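Local coordinates for protein porin (Rhodobacter blasticus, PDB 3PRN) that forms trimeric outer-membrane channels that let small hydrophilic solutes, up to about 0.6 kDa, diffuse passively across the membrane, at the interface of chains A and B. Numbering follows the deposited sequence. Chains: chain A/B, Porin.

Contact 1 and contact 2 are neighbouring patches of one subunit interface in the porin homotrimer. The centres of their C-alpha atoms lie about 13 Å apart. B:Trp55, near the end of strand 46-56, belongs to both. A:Ala68 and A:Ala69 are consecutive, so chain A runs from contact 2 into contact 1. Contact 1 is apolar packing of strands 70-75 and 78-83 of chain A on strands 2-15 and 25-39 of chain B. Contact 2 sets 3-10 helix 60-62 of chain B against chain A loops through a backbone hydrogen bond, a weak carboxylate bond and a water. Apolar wall and polar loop contacts adjoin in the trimer.

Contact 1: the interface of chains A and B. Residues chain A 69, 71, 82; chain B 8-10, 27, 29-31, 55.
A:Phe71 lies at the apolar centre, with its ring packed against strands 2-15 and 25-39 of chain B. With CG anti to the carbonyl carbon (chi1 -49°), the ring points its CE1-CZ-CE2 end at strand 25-39. The side chains of A:Phe71 and B:Phe10 run antiparallel alongside each other, and CB of A:Phe71 meets CD2 of B:Phe10 at 3.6 Å. A:Val82 approaches B:Phe10 from the same side, with its methyl CG1 over the ring face, 4.0 Å from the centroid. The second methyl, CG2, is anti to the backbone N and meets CG2 of B:Ile27 at 3.7 Å. B:Trp55 closes the opposite end. Its CZ3 reaches the edge of the A:Phe71 ring in plane, 3.9 Å from CE1. CB of A:Ala69 touches CE3 of B:Trp55 at 3.6 Å and also packs on CB of B:Leu31. Polar atoms of chain B approach the distal end of the A:Phe71 ring from one side. The hydroxyl OG of B:Ser29 lies 3.5 Å from CE1 of A:Phe71. The carbonyl O of B:Arg30 comes within 3.3 Å of CE2 of A:Phe71, while O of B:Arg9 stands over the face, toward the rim. No hydrogen bond crosses this patch. Shape and apolar packing hold the barrel walls of two subunits together here, as part of the trimer contact.

Contact 2: the interface of chains A and B. Residues chain A 67-68, 120-122, 127-128; chain B 55, 59, 61-62.
The short 3-10 helix 60-62 of chain B reaches into loops of chain A, where B:Ala62 and A:Leu127 meet methyl to methylene, CB to CB, at 3.5 Å. The backbone carbonyl of B:Phe61 accepts a hydrogen bond from N of A:Asp122 at 2.8 Å. The bond is nearly straight, 162° at the hydrogen, with the donor tilted 28° from the carbonyl plane. A:Asp128 comes from another side. Its CG is anti to the carbonyl carbon (chi1 -68°), and this brings the carboxylate OD1 to N of B:Phe61 at 2.9 Å. That bond is bent and weak. A water ties the neighbouring chains. It lies 2.8 Å from O of B:Ala62 and bridges from there to O of A:Lys120 and N of A:Ala68. Beside it, A:Ala68 lies against the indole of B:Trp55. Its CA sits over a face of the five-membered ring, 4.0 Å from the centroid, and its CB is nearest to NE1. An alanine in place of B:Trp55 would probably open a gap beneath A:Ala68 and leave this stretch of chain A without the flat surface it rests on. The site lies at and just past the end of strand 46-56, where chain B's loop and helix 60-62 meet the chain A segments before strands 70-75 and 131-138.

Contact 1: the interface of chains A and B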
ATOM      1  N   ALA A  69       3.089   9.073   7.919  1.00 16.99           N
ATOM      2  CA  ALA A  69       3.644  10.040   6.992  1.00 17.75           C
ATOM      3  C   ALA A  69       4.619  11.017   7.644  1.00 18.08           C
ATOM      4  O   ALA A  69       4.566  11.274   8.853  1.00 17.58           O
ATOM      5  CB  ALA A  69       2.493  10.953   6.439  1.00 19.76           C
ATOM      6  N   PHE A  71       6.163  14.992   6.582  1.00 18.64           N
ATOM      7  CA  PHE A  71       5.946  16.172   5.798  1.00 18.35           C
ATOM      8  C   PHE A  71       7.129  17.137   5.991  1.00 19.13           C
ATOM      9  O   PHE A  71       7.662  17.234   7.087  1.00 19.07           O
ATOM     10  CB  PHE A  71       4.673  16.959   6.165  1.00 17.53           C
ATOM     11  CG  PHE A  71       3.457  16.072   6.261  1.00 18.20           C
ATOM     12  CD1 PHE A  71       3.198  15.382   7.426  1.00 17.88           C
ATOM     13  CD2 PHE A  71       2.627  15.890   5.160  1.00 17.82           C
ATOM     14  CE1 PHE A  71       2.096  14.505   7.539  1.00 17.93           C
ATOM     15  CE2 PHE A  71       1.491  15.057   5.289  1.00 19.16           C
ATOM     16  CZ  PHE A  71       1.244  14.366   6.471  1.00 18.20           C
ATOM     17  N   VAL A  82       7.789  17.484   9.907  1.00 21.74           N
ATOM     18  CA  VAL A  82       6.798  17.185  10.923  1.00 21.08           C
ATOM     19  C   VAL A  82       6.240  15.774  10.756  1.00 21.24           C
ATOM     20  O   VAL A  82       6.206  15.267   9.576  1.00 20.25           O
ATOM     21  CB  VAL A  82       5.649  18.215  10.872  0.50 22.00           C
ATOM     22  CG1 VAL A  82       5.040  18.375   9.490  0.50 21.15           C
ATOM     23  CG2 VAL A  82       4.550  17.893  11.863  0.50 22.71           C
TER
ATOM     24  N   GLY B   8      -0.694  16.665   0.622  1.00 18.21           N
ATOM     25  CA  GLY B   8      -0.298  16.566   2.007  1.00 18.01           C
ATOM     26  C   GLY B   8      -0.858  17.877   2.663  1.00 19.44           C
ATOM     27  O   GLY B   8      -1.046  18.882   1.957  1.00 18.46           O
ATOM     28  N   ARG B   9      -1.162  17.772   3.947  1.00 18.72           N
ATOM     29  CA  ARG B   9      -1.565  18.978   4.689  1.00 20.13           C
ATOM     30  C   ARG B   9      -1.080  18.811   6.119  1.00 20.41           C
ATOM     31  O   ARG B   9      -1.102  17.687   6.659  1.00 19.57           O
ATOM     32  CB  ARG B   9      -3.044  19.290   4.596  1.00 20.32           C
ATOM     33  CG  ARG B   9      -3.935  18.414   5.488  1.00 21.07           C
ATOM     34  CD  ARG B   9      -5.415  18.671   5.175  1.00 20.76           C
ATOM     35  NE  ARG B   9      -6.228  17.921   6.099  1.00 21.83           N
ATOM     36  CZ  ARG B   9      -7.540  17.663   5.909  1.00 21.16           C
ATOM     37  NH1 ARG B   9      -8.178  18.081   4.852  1.00 20.83           N
ATOM     38  NH2 ARG B   9      -8.119  16.960   6.880  1.00 23.24           N
ATOM     39  N   PHE B  10      -0.739  19.943   6.748  1.00 19.91           N
ATOM     40  CA  PHE B  10      -0.392  19.858   8.187  1.00 20.81           C
ATOM     41  C   PHE B  10      -0.632  21.230   8.822  1.00 20.99           C
ATOM     42  O   PHE B  10      -0.574  22.237   8.089  1.00 20.58           O
ATOM     43  CB  PHE B  10       1.053  19.355   8.358  1.00 21.17           C
ATOM     44  CG  PHE B  10       2.127  20.239   7.786  1.00 23.46           C
ATOM     45  CD1 PHE B  10       2.562  21.349   8.477  1.00 26.21           C
ATOM     46  CD2 PHE B  10       2.720  19.976   6.558  1.00 24.72           C
ATOM     47  CE1 PHE B  10       3.538  22.199   7.968  1.00 27.08           C
ATOM     48  CE2 PHE B  10       3.724  20.802   6.078  1.00 25.13           C
ATOM     49  CZ  PHE B  10       4.130  21.903   6.759  1.00 24.80           C
ATOM     50  N   ILE B  27      -1.051  18.936  16.496  1.00 22.14           N
ATOM     51  CA  ILE B  27      -0.634  19.067  15.082  1.00 21.78           C
ATOM     52  C   ILE B  27      -1.398  18.042  14.280  1.00 21.53           C
ATOM     53  O   ILE B  27      -1.213  16.811  14.485  1.00 22.36           O
ATOM     54  CB  ILE B  27       0.863  18.876  14.869  1.00 23.97           C
ATOM     55  CG1 ILE B  27       1.526  20.155  15.476  1.00 24.44           C
ATOM     56  CG2 ILE B  27       1.281  18.748  13.410  1.00 21.78           C
ATOM     57  CD1 ILE B  27       2.989  19.909  15.772  1.00 26.52           C
ATOM     58  N   SER B  29      -2.566  16.355  10.698  1.00 18.44           N
ATOM     59  CA  SER B  29      -2.018  16.260   9.342  1.00 17.87           C
ATOM     60  C   SER B  29      -2.587  15.069   8.604  1.00 17.28           C
ATOM     61  O   SER B  29      -3.159  14.160   9.216  1.00 16.88           O
ATOM     62  CB  SER B  29      -0.481  16.174   9.451  1.00 19.05           C
ATOM     63  OG  SER B  29      -0.121  15.049  10.189  1.00 21.69           O
ATOM     64  N   ARG B  30      -2.453  15.120   7.273  1.00 16.86           N
ATOM     65  CA  ARG B  30      -3.046  14.041   6.453  1.00 16.28           C
ATOM     66  C   ARG B  30      -2.172  13.860   5.202  1.00 16.27           C
ATOM     67  O   ARG B  30      -1.737  14.844   4.612  1.00 17.18           O
ATOM     68  CB  ARG B  30      -4.458  14.446   6.022  1.00 15.09           C
ATOM     69  CG  ARG B  30      -5.029  13.545   4.899  1.00 16.09           C
ATOM     70  CD  ARG B  30      -6.427  13.934   4.497  1.00 19.07           C
ATOM     71  NE  ARG B  30      -7.393  13.716   5.554  1.00 19.85           N
ATOM     72  CZ  ARG B  30      -8.713  13.974   5.418  1.00 21.00           C
ATOM     73  NH1 ARG B  30      -9.226  14.438   4.297  1.00 21.24           N
ATOM     74  NH2 ARG B  30      -9.470  13.735   6.479  1.00 22.42           N
ATOM     75  N   LEU B  31      -1.956  12.620   4.803  1.00 16.07           N
ATOM     76  CA  LEU B  31      -1.311  12.358   3.521  1.00 16.82           C
ATOM     77  C   LEU B  31      -2.320  11.565   2.668  1.00 17.41           C
ATOM     78  O   LEU B  31      -2.821  10.522   3.181  1.00 17.26           O
ATOM     79  CB  LEU B  31      -0.011  11.601   3.684  1.00 18.45           C
ATOM     80  CG  LEU B  31       0.562  11.016   2.373  1.00 20.15           C
ATOM     81  CD1 LEU B  31       0.910  12.164   1.443  1.00 21.99           C
ATOM     82  CD2 LEU B  31       1.809  10.207   2.678  1.00 21.23           C
ATOM     83  N   TRP B  55      -3.505   8.507   5.135  1.00 16.18           N
ATOM     84  CA  TRP B  55      -3.089   8.440   6.520  1.00 16.16           C
ATOM     85  C   TRP B  55      -3.519   9.764   7.194  1.00 16.24           C
ATOM     86  O   TRP B  55      -3.362  10.859   6.610  1.00 15.27           O
ATOM     87  CB  TRP B  55      -1.531   8.297   6.603  1.00 16.48           C
ATOM     88  CG  TRP B  55      -1.065   8.353   8.048  1.00 18.14           C
ATOM     89  CD1 TRP B  55      -0.990   7.311   8.936  1.00 17.61           C
ATOM     90  CD2 TRP B  55      -0.612   9.525   8.751  1.00 16.95           C
ATOM     91  NE1 TRP B  55      -0.511   7.758  10.131  1.00 18.79           N
ATOM     92  CE2 TRP B  55      -0.287   9.113  10.070  1.00 18.62           C
ATOM     93  CE3 TRP B  55      -0.508  10.876   8.425  1.00 16.54           C
ATOM     94  CZ2 TRP B  55       0.143  10.013  11.050  1.00 17.32           C
ATOM     95  CZ3 TRP B  55      -0.060  11.778   9.381  1.00 16.61           C
ATOM     96  CH2 TRP B  55       0.265  11.324  10.712  1.00 18.81           C
TER

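Contact 2: the interface of chains A and B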
ATOM      1  N   ASN A  67       3.795   3.085   6.325  1.00 16.71           N
ATOM      2  CA  ASN A  67       4.100   3.577   7.675  1.00 16.86           C
ATOM      3  C   ASN A  67       3.318   4.891   7.925  1.00 17.79           C
ATOM      4  O   ASN A  67       2.360   5.196   7.171  1.00 17.92           O
ATOM      5  CB  ASN A  67       5.597   3.743   7.890  1.00 15.05           C
ATOM      6  CG  ASN A  67       6.245   4.764   7.010  1.00 14.68           C
ATOM      7  OD1 ASN A  67       5.618   5.235   6.048  1.00 13.57           O
ATOM      8  ND2 ASN A  67       7.489   5.138   7.253  1.00 15.12           N
ATOM      9  N   ALA A  68       3.723   5.679   8.946  1.00 17.01           N
ATOM     10  CA  ALA A  68       3.024   6.970   9.175  1.00 16.51           C
ATOM     11  C   ALA A  68       3.794   8.038   8.394  1.00 17.42           C
ATOM     12  O   ALA A  68       5.019   7.906   8.132  1.00 16.23           O
ATOM     13  CB  ALA A  68       3.074   7.263  10.677  1.00 16.56           C
ATOM     14  N   LYS A 120       7.995   1.200   9.515  1.00 19.41           N
ATOM     15  CA  LYS A 120       6.817   0.393   9.398  1.00 19.67           C
ATOM     16  C   LYS A 120       5.735   0.759  10.406  1.00 19.89           C
ATOM     17  O   LYS A 120       6.049   1.551  11.306  1.00 20.70           O
ATOM     18  CB  LYS A 120       7.203  -1.070   9.775  1.00 21.28           C
ATOM     19  CG  LYS A 120       8.139  -1.638   8.693  1.00 23.86           C
ATOM     20  CD  LYS A 120       8.362  -3.118   9.001  1.00 25.78           C
ATOM     21  CE  LYS A 120       9.264  -3.723   7.951  1.00 27.01           C
ATOM     22  NZ  LYS A 120       9.653  -5.114   8.270  1.00 26.78           N
ATOM     23  N   TYR A 121       4.574   0.159  10.284  1.00 20.23           N
ATOM     24  CA  TYR A 121       3.476   0.362  11.216  1.00 20.82           C
ATOM     25  C   TYR A 121       3.901  -0.309  12.551  1.00 21.62           C
ATOM     26  O   TYR A 121       4.893  -1.060  12.587  1.00 21.03           O
ATOM     27  CB  TYR A 121       2.211  -0.284  10.650  1.00 21.58           C
ATOM     28  CG  TYR A 121       2.239  -1.822  10.726  1.00 23.65           C
ATOM     29  CD1 TYR A 121       1.819  -2.527  11.854  1.00 23.88           C
ATOM     30  CD2 TYR A 121       2.693  -2.543   9.642  1.00 23.24           C
ATOM     31  CE1 TYR A 121       1.811  -3.913  11.899  1.00 23.56           C
ATOM     32  CE2 TYR A 121       2.720  -3.929   9.657  1.00 24.31           C
ATOM     33  CZ  TYR A 121       2.272  -4.608  10.779  1.00 25.87           C
ATOM     34  OH  TYR A 121       2.340  -6.001  10.771  1.00 25.98           O
ATOM     35  N   ASP A 122       3.215  -0.034  13.626  1.00 22.09           N
ATOM     36  CA  ASP A 122       3.522  -0.710  14.917  1.00 23.90           C
ATOM     37  C   ASP A 122       2.234  -1.325  15.463  1.00 24.03           C
ATOM     38  O   ASP A 122       1.354  -0.559  15.840  1.00 22.82           O
ATOM     39  CB  ASP A 122       4.054   0.291  15.933  1.00 27.79           C
ATOM     40  CG  ASP A 122       4.338  -0.386  17.285  1.00 32.29           C
ATOM     41  OD1 ASP A 122       3.860  -1.479  17.608  1.00 32.48           O
ATOM     42  OD2 ASP A 122       5.099   0.221  18.055  1.00 36.64           O
ATOM     43  N   LEU A 127       2.757   3.766  18.672  1.00 25.88           N
ATOM     44  CA  LEU A 127       3.090   4.965  17.886  1.00 24.48           C
ATOM     45  C   LEU A 127       1.862   5.728  17.393  1.00 24.39           C
ATOM     46  O   LEU A 127       2.079   6.631  16.559  1.00 23.54           O
ATOM     47  CB  LEU A 127       3.909   4.524  16.677  1.00 24.42           C
ATOM     48  CG  LEU A 127       5.263   3.872  16.951  1.00 27.06           C
ATOM     49  CD1 LEU A 127       5.909   3.487  15.622  1.00 26.59           C
ATOM     50  CD2 LEU A 127       6.177   4.801  17.760  1.00 25.74           C
ATOM     51  N   ASP A 128       0.639   5.420  17.794  1.00 23.03           N
ATOM     52  CA  ASP A 128      -0.541   6.034  17.166  1.00 23.16           C
ATOM     53  C   ASP A 128      -0.636   7.557  17.225  1.00 22.54           C
ATOM     54  O   ASP A 128      -1.121   8.194  16.293  1.00 21.82           O
ATOM     55  CB  ASP A 128      -1.853   5.472  17.779  1.00 23.75           C
ATOM     56  CG  ASP A 128      -2.116   4.013  17.452  1.00 25.11           C
ATOM     57  OD1 ASP A 128      -1.294   3.274  16.831  1.00 24.96           O
ATOM     58  OD2 ASP A 128      -3.193   3.505  17.833  1.00 26.73           O
TER
ATOM     59  N   TRP B  55      -3.505   8.507   5.135  1.00 16.18           N
ATOM     60  CA  TRP B  55      -3.089   8.440   6.520  1.00 16.16           C
ATOM     61  C   TRP B  55      -3.519   9.764   7.194  1.00 16.24           C
ATOM     62  O   TRP B  55      -3.362  10.859   6.610  1.00 15.27           O
ATOM     63  CB  TRP B  55      -1.531   8.297   6.603  1.00 16.48           C
ATOM     64  CG  TRP B  55      -1.065   8.353   8.048  1.00 18.14           C
ATOM     65  CD1 TRP B  55      -0.990   7.311   8.936  1.00 17.61           C
ATOM     66  CD2 TRP B  55      -0.612   9.525   8.751  1.00 16.95           C
ATOM     67  NE1 TRP B  55      -0.511   7.758  10.131  1.00 18.79           N
ATOM     68  CE2 TRP B  55      -0.287   9.113  10.070  1.00 18.62           C
ATOM     69  CE3 TRP B  55      -0.508  10.876   8.425  1.00 16.54           C
ATOM     70  CZ2 TRP B  55       0.143  10.013  11.050  1.00 17.32           C
ATOM     71  CZ3 TRP B  55      -0.060  11.778   9.381  1.00 16.61           C
ATOM     72  CH2 TRP B  55       0.265  11.324  10.712  1.00 18.81           C
ATOM     73  N   ASP B  59      -4.211   7.725  13.393  1.00 20.21           N
ATOM     74  CA  ASP B  59      -4.637   6.440  12.831  1.00 19.25           C
ATOM     75  C   ASP B  59      -4.020   5.260  13.595  1.00 19.47           C
ATOM     76  O   ASP B  59      -2.845   5.220  13.986  1.00 18.15           O
ATOM     77  CB  ASP B  59      -4.240   6.198  11.342  1.00 20.11           C
ATOM     78  CG  ASP B  59      -5.219   6.893  10.407  1.00 20.71           C
ATOM     79  OD1 ASP B  59      -6.219   7.396  10.881  1.00 19.24           O
ATOM     80  OD2 ASP B  59      -4.923   6.964   9.185  1.00 21.19           O
ATOM     81  N   PHE B  61      -2.382   1.874  14.574  1.00 19.16           N
ATOM     82  CA  PHE B  61      -1.186   1.187  14.207  1.00 19.48           C
ATOM     83  C   PHE B  61      -0.111   2.055  13.587  1.00 18.95           C
ATOM     84  O   PHE B  61       0.892   1.483  13.149  1.00 19.48           O
ATOM     85  CB  PHE B  61      -1.518  -0.007  13.300  1.00 23.91           C
ATOM     86  CG  PHE B  61      -2.672  -0.847  13.826  1.00 26.76           C
ATOM     87  CD1 PHE B  61      -2.534  -1.535  15.023  1.00 28.72           C
ATOM     88  CD2 PHE B  61      -3.843  -0.925  13.112  1.00 27.67           C
ATOM     89  CE1 PHE B  61      -3.605  -2.299  15.486  1.00 30.21           C
ATOM     90  CE2 PHE B  61      -4.913  -1.683  13.571  1.00 29.90           C
ATOM     91  CZ  PHE B  61      -4.787  -2.370  14.765  1.00 30.44           C
ATOM     92  N   ALA B  62      -0.318   3.367  13.443  1.00 18.51           N
ATOM     93  CA  ALA B  62       0.710   4.215  12.835  1.00 19.15           C
ATOM     94  C   ALA B  62       1.071   3.638  11.455  1.00 18.99           C
ATOM     95  O   ALA B  62       2.218   3.579  11.036  1.00 20.04           O
ATOM     96  CB  ALA B  62       1.898   4.401  13.782  1.00 18.48           C
TER
HETATM   97  O   HOH W   1       4.873   4.291  11.419  1.00 18.26           O